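Local coordinates for protein succinate-semialdehyde dehydrogenase (Streptococcus pyogenes MGAS1882, PDB 4OGD) that oxidises succinic semialdehyde to succinate with NADP+ as cofactor, as a member of the aldehyde dehydrogenase family, at residues A[283-293]-A[335-346]. Residues are numbered along the deposited sequence; the frame is centred on the assembly and turned at random.
Sequences LTKVFKTAKWG and IDHPGHFVMPTI
Ile335 sets its CD1 squarely over the five-membered ring of Trp292 in a CH-pi contact, 3.5 Å from the centroid and only 9° off the ring normal, with CG1 following above CE2 and NE1. The indole takes up this position because its CG lies between the backbone N and the carbonyl carbon of Trp292 (chi1 50°), and Met343 CB adds a looser contact over a face of the ring. In a second CH-pi contact, at the helical end, Ile346 CD1 covers a face of the Phe287 ring less centrally, 4.3 Å from its centroid, and also packs against Leu283 CG at 3.7 Å. CG1 of Ile346 reaches Phe287 CD2.

Between these points the Pro344 ring touches three residues in turn: its CB presses on Phe287 CD2 at 3.4 Å, its CG meets Ala290 CB at 3.6 Å, and its CD approaches Trp292 CZ3. The contact joins the C-terminal part of helix 276-288 and the loop after it to the chain leading into strand 345-348. That strand lies next to the outermost strand 327-330 in the seven-stranded mixed sheet of this aldehyde dehydrogenase fold. Leu256 of helix 244-256 also touches Phe287, and Leu302 touches Pro344.

Phe341 and Trp292 meet obliquely, ring planes at 49°, while Trp292 CB rests near Phe341 CD1. Backbone oxygens approach both phenyl rims: Gly293 O comes to 3.2 Å from Phe341 CZ in the ring plane, and Thr345 O lies at the edge of Phe287 near CE2. Thr284 OG1 is hydrogen-bonded to Lys280 O, one turn back in its own helix. Thr345 OG1 donates to Met343 O at 2.8 Å within its own segment, the hydroxyl standing above that carbonyl's plane.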
loop_
_atom_site.group_PDB
_atom_site.type_symbol
_atom_site.label_atom_id
_atom_site.label_comp_id
_atom_site.label_asym_id
_atom_site.label_seq_id
_atom_site.Cartn_x
_atom_site.Cartn_y
_atom_site.Cartn_z
ATOM N N LEU A 283 28.360 -11.347 -26.063
ATOM C CA LEU A 283 27.038 -11.900 -25.770
ATOM C C LEU A 283 26.700 -13.044 -26.736
ATOM O O LEU A 283 26.090 -14.046 -26.350
ATOM C CB LEU A 283 25.962 -10.806 -25.808
ATOM C CG LEU A 283 24.596 -11.220 -25.242
ATOM C CD1 LEU A 283 24.692 -11.443 -23.740
ATOM C CD2 LEU A 283 23.524 -10.179 -25.549
ATOM N N THR A 284 27.128 -12.898 -27.986
ATOM C CA THR A 284 26.973 -13.963 -28.974
ATOM C C THR A 284 27.722 -15.228 -28.552
ATOM O O THR A 284 27.179 -16.338 -28.616
ATOM C CB THR A 284 27.458 -13.500 -30.359
ATOM O OG1 THR A 284 26.626 -12.420 -30.813
ATOM C CG2 THR A 284 27.383 -14.651 -31.363
ATOM N N LYS A 285 28.960 -15.052 -28.102
ATOM C CA LYS A 285 29.778 -16.167 -27.628
ATOM C C LYS A 285 29.082 -16.903 -26.491
ATOM O O LYS A 285 28.985 -18.134 -26.488
ATOM C CB LYS A 285 31.133 -15.649 -27.148
ATOM C CG LYS A 285 32.031 -16.717 -26.528
ATOM C CD LYS A 285 33.237 -16.078 -25.859
ATOM C CE LYS A 285 34.170 -17.105 -25.258
ATOM N NZ LYS A 285 35.194 -16.440 -24.408
ATOM N N VAL A 286 28.575 -16.138 -25.531
ATOM C CA VAL A 286 27.913 -16.711 -24.361
ATOM C C VAL A 286 26.626 -17.452 -24.735
ATOM O O VAL A 286 26.371 -18.565 -24.269
ATOM C CB VAL A 286 27.612 -15.601 -23.323
ATOM C CG1 VAL A 286 26.623 -16.088 -22.271
ATOM C CG2 VAL A 286 28.904 -15.120 -22.662
ATOM N N PHE A 287 25.819 -16.825 -25.585
ATOM C CA PHE A 287 24.560 -17.402 -26.026
ATOM C C PHE A 287 24.769 -18.689 -26.826
ATOM O O PHE A 287 23.930 -19.591 -26.789
ATOM C CB PHE A 287 23.754 -16.365 -26.824
ATOM C CG PHE A 287 22.868 -15.487 -25.962
ATOM C CD1 PHE A 287 23.310 -15.016 -24.733
ATOM C CD2 PHE A 287 21.596 -15.146 -26.388
ATOM C CE1 PHE A 287 22.485 -14.208 -23.940
ATOM C CE2 PHE A 287 20.764 -14.341 -25.607
ATOM C CZ PHE A 287 21.211 -13.877 -24.388
ATOM N N LYS A 288 25.902 -18.783 -27.524
ATOM C CA LYS A 288 26.222 -19.981 -28.303
ATOM C C LYS A 288 26.463 -21.211 -27.442
ATOM O O LYS A 288 26.342 -22.340 -27.921
ATOM C CB LYS A 288 27.447 -19.732 -29.185
ATOM C CG LYS A 288 27.105 -19.064 -30.508
ATOM C CD LYS A 288 28.376 -18.649 -31.240
ATOM C CE LYS A 288 28.064 -18.114 -32.623
ATOM N NZ LYS A 288 29.313 -17.697 -33.324
ATOM N N THR A 289 26.792 -20.993 -26.174
ATOM C CA THR A 289 27.096 -22.099 -25.273
ATOM C C THR A 289 25.854 -22.813 -24.763
ATOM O O THR A 289 25.961 -23.877 -24.158
ATOM C CB THR A 289 27.941 -21.647 -24.063
ATOM O OG1 THR A 289 27.157 -20.813 -23.199
ATOM C CG2 THR A 289 29.170 -20.892 -24.526
ATOM N N ALA A 290 24.681 -22.236 -25.014
ATOM C CA ALA A 290 23.427 -22.820 -24.542
ATOM C C ALA A 290 23.175 -24.222 -25.080
ATOM O O ALA A 290 23.355 -24.489 -26.271
ATOM C CB ALA A 290 22.254 -21.918 -24.886
ATOM N N LYS A 291 22.748 -25.113 -24.194
ATOM C CA LYS A 291 22.366 -26.458 -24.597
ATOM C C LYS A 291 20.929 -26.710 -24.181
ATOM O O LYS A 291 20.649 -26.954 -23.004
ATOM C CB LYS A 291 23.288 -27.491 -23.948
ATOM C CG LYS A 291 22.999 -28.919 -24.381
ATOM C CD LYS A 291 24.173 -29.840 -24.087
ATOM C CE LYS A 291 23.912 -31.231 -24.645
ATOM N NZ LYS A 291 22.594 -31.737 -24.183
ATOM N N TRP A 292 20.009 -26.628 -25.135
ATOM C CA TRP A 292 18.608 -26.889 -24.826
ATOM C C TRP A 292 18.307 -28.370 -24.824
ATOM O O TRP A 292 19.008 -29.163 -25.462
ATOM C CB TRP A 292 17.656 -26.148 -25.771
ATOM C CG TRP A 292 17.967 -26.322 -27.219
ATOM C CD1 TRP A 292 17.520 -27.315 -28.043
ATOM C CD2 TRP A 292 18.788 -25.468 -28.022
ATOM N NE1 TRP A 292 18.021 -27.131 -29.313
ATOM C CE2 TRP A 292 18.801 -26.003 -29.325
ATOM C CE3 TRP A 292 19.516 -24.297 -27.763
ATOM C CZ2 TRP A 292 19.514 -25.408 -30.371
ATOM C CZ3 TRP A 292 20.226 -23.706 -28.801
ATOM C CH2 TRP A 292 20.220 -24.264 -30.089
ATOM N N GLY A 293 17.267 -28.746 -24.092
ATOM C CA GLY A 293 16.865 -30.137 -24.031
ATOM C C GLY A 293 16.075 -30.465 -22.784
ATOM O O GLY A 293 15.393 -29.607 -22.217
ATOM N N ILE A 335 13.581 -24.140 -33.216
ATOM C CA ILE A 335 13.992 -25.428 -32.669
ATOM C C ILE A 335 12.899 -26.448 -32.963
ATOM O O ILE A 335 11.751 -26.285 -32.549
ATOM C CB ILE A 335 14.262 -25.349 -31.147
ATOM C CG1 ILE A 335 15.562 -24.583 -30.886
ATOM C CG2 ILE A 335 14.359 -26.752 -30.540
ATOM C CD1 ILE A 335 15.783 -24.199 -29.423
ATOM N N ASP A 336 13.251 -27.490 -33.707
ATOM C CA ASP A 336 12.274 -28.492 -34.103
ATOM C C ASP A 336 12.136 -29.550 -33.014
ATOM O O ASP A 336 12.901 -30.512 -32.971
ATOM C CB ASP A 336 12.695 -29.126 -35.433
ATOM C CG ASP A 336 11.789 -30.264 -35.855
ATOM O OD1 ASP A 336 10.591 -30.238 -35.505
ATOM O OD2 ASP A 336 12.281 -31.182 -36.543
ATOM N N HIS A 337 11.158 -29.360 -32.133
ATOM C CA HIS A 337 10.936 -30.252 -30.999
ATOM C C HIS A 337 9.543 -29.965 -30.441
ATOM O O HIS A 337 9.099 -28.818 -30.455
ATOM C CB HIS A 337 12.002 -30.010 -29.927
ATOM C CG HIS A 337 12.026 -31.050 -28.848
ATOM N ND1 HIS A 337 11.121 -31.067 -27.808
ATOM C CD2 HIS A 337 12.845 -32.109 -28.651
ATOM C CE1 HIS A 337 11.379 -32.094 -27.018
ATOM N NE2 HIS A 337 12.420 -32.744 -27.509
ATOM N N PRO A 338 8.831 -31.001 -29.965
ATOM C CA PRO A 338 7.467 -30.754 -29.478
ATOM C C PRO A 338 7.406 -29.894 -28.218
ATOM O O PRO A 338 6.365 -29.294 -27.955
ATOM C CB PRO A 338 6.925 -32.162 -29.194
ATOM C CG PRO A 338 8.130 -33.038 -29.108
ATOM C CD PRO A 338 9.141 -32.439 -30.034
ATOM N N GLY A 339 8.500 -29.847 -27.461
ATOM C CA GLY A 339 8.587 -28.994 -26.285
ATOM C C GLY A 339 8.588 -27.529 -26.679
ATOM O O GLY A 339 8.908 -27.191 -27.811
ATOM N N HIS A 340 8.248 -26.646 -25.747
ATOM C CA HIS A 340 8.070 -25.237 -26.099
ATOM C C HIS A 340 9.380 -24.452 -26.160
ATOM O O HIS A 340 9.536 -23.423 -25.498
ATOM C CB HIS A 340 7.097 -24.582 -25.120
ATOM C CG HIS A 340 5.872 -25.402 -24.863
ATOM N ND1 HIS A 340 5.035 -25.825 -25.876
ATOM C CD2 HIS A 340 5.354 -25.896 -23.715
ATOM C CE1 HIS A 340 4.049 -26.536 -25.358
ATOM N NE2 HIS A 340 4.218 -26.593 -24.050
ATOM N N PHE A 341 10.316 -24.919 -26.981
ATOM C CA PHE A 341 11.656 -24.333 -27.034
ATOM C C PHE A 341 11.789 -23.080 -27.907
ATOM O O PHE A 341 11.252 -23.010 -29.018
ATOM C CB PHE A 341 12.674 -25.375 -27.504
ATOM C CG PHE A 341 12.985 -26.429 -26.474
ATOM C CD1 PHE A 341 13.885 -26.166 -25.456
ATOM C CD2 PHE A 341 12.387 -27.677 -26.533
ATOM C CE1 PHE A 341 14.182 -27.121 -24.506
ATOM C CE2 PHE A 341 12.673 -28.649 -25.584
ATOM C CZ PHE A 341 13.577 -28.368 -24.566
ATOM N N VAL A 342 12.529 -22.103 -27.390
ATOM C CA VAL A 342 12.941 -20.924 -28.144
ATOM C C VAL A 342 14.456 -20.819 -28.005
ATOM O O VAL A 342 14.987 -20.880 -26.894
ATOM C CB VAL A 342 12.259 -19.640 -27.592
ATOM C CG1 VAL A 342 12.805 -18.380 -28.277
ATOM C CG2 VAL A 342 10.749 -19.729 -27.756
ATOM N N MET A 343 15.177 -20.696 -29.115
ATOM C CA MET A 343 16.632 -20.610 -29.005
ATOM C C MET A 343 17.052 -19.222 -28.540
ATOM O O MET A 343 16.345 -18.242 -28.795
ATOM C CB MET A 343 17.333 -20.981 -30.320
ATOM C CG MET A 343 17.555 -19.838 -31.285
ATOM S SD MET A 343 18.589 -20.358 -32.681
ATOM C CE MET A 343 20.226 -20.208 -31.979
ATOM N N PRO A 344 18.185 -19.138 -27.829
ATOM C CA PRO A 344 18.725 -17.838 -27.422
ATOM C C PRO A 344 18.890 -16.954 -28.650
ATOM O O PRO A 344 19.443 -17.386 -29.661
ATOM C CB PRO A 344 20.081 -18.199 -26.823
ATOM C CG PRO A 344 19.902 -19.605 -26.335
ATOM C CD PRO A 344 19.036 -20.251 -27.375
ATOM N N THR A 345 18.378 -15.734 -28.566
ATOM C CA THR A 345 18.308 -14.855 -29.718
ATOM C C THR A 345 18.774 -13.483 -29.252
ATOM O O THR A 345 18.462 -13.079 -28.134
ATOM C CB THR A 345 16.859 -14.778 -30.229
ATOM O OG1 THR A 345 16.416 -16.089 -30.605
ATOM C CG2 THR A 345 16.736 -13.838 -31.423
ATOM N N ILE A 346 19.549 -12.785 -30.079
ATOM C CA ILE A 346 20.019 -11.453 -29.721
ATOM C C ILE A 346 19.552 -10.462 -30.770
ATOM O O ILE A 346 19.726 -10.694 -31.965
ATOM C CB ILE A 346 21.559 -11.385 -29.620
ATOM C CG1 ILE A 346 22.062 -12.406 -28.595
ATOM C CG2 ILE A 346 22.013 -9.967 -29.239
ATOM C CD1 ILE A 346 23.571 -12.573 -28.563
#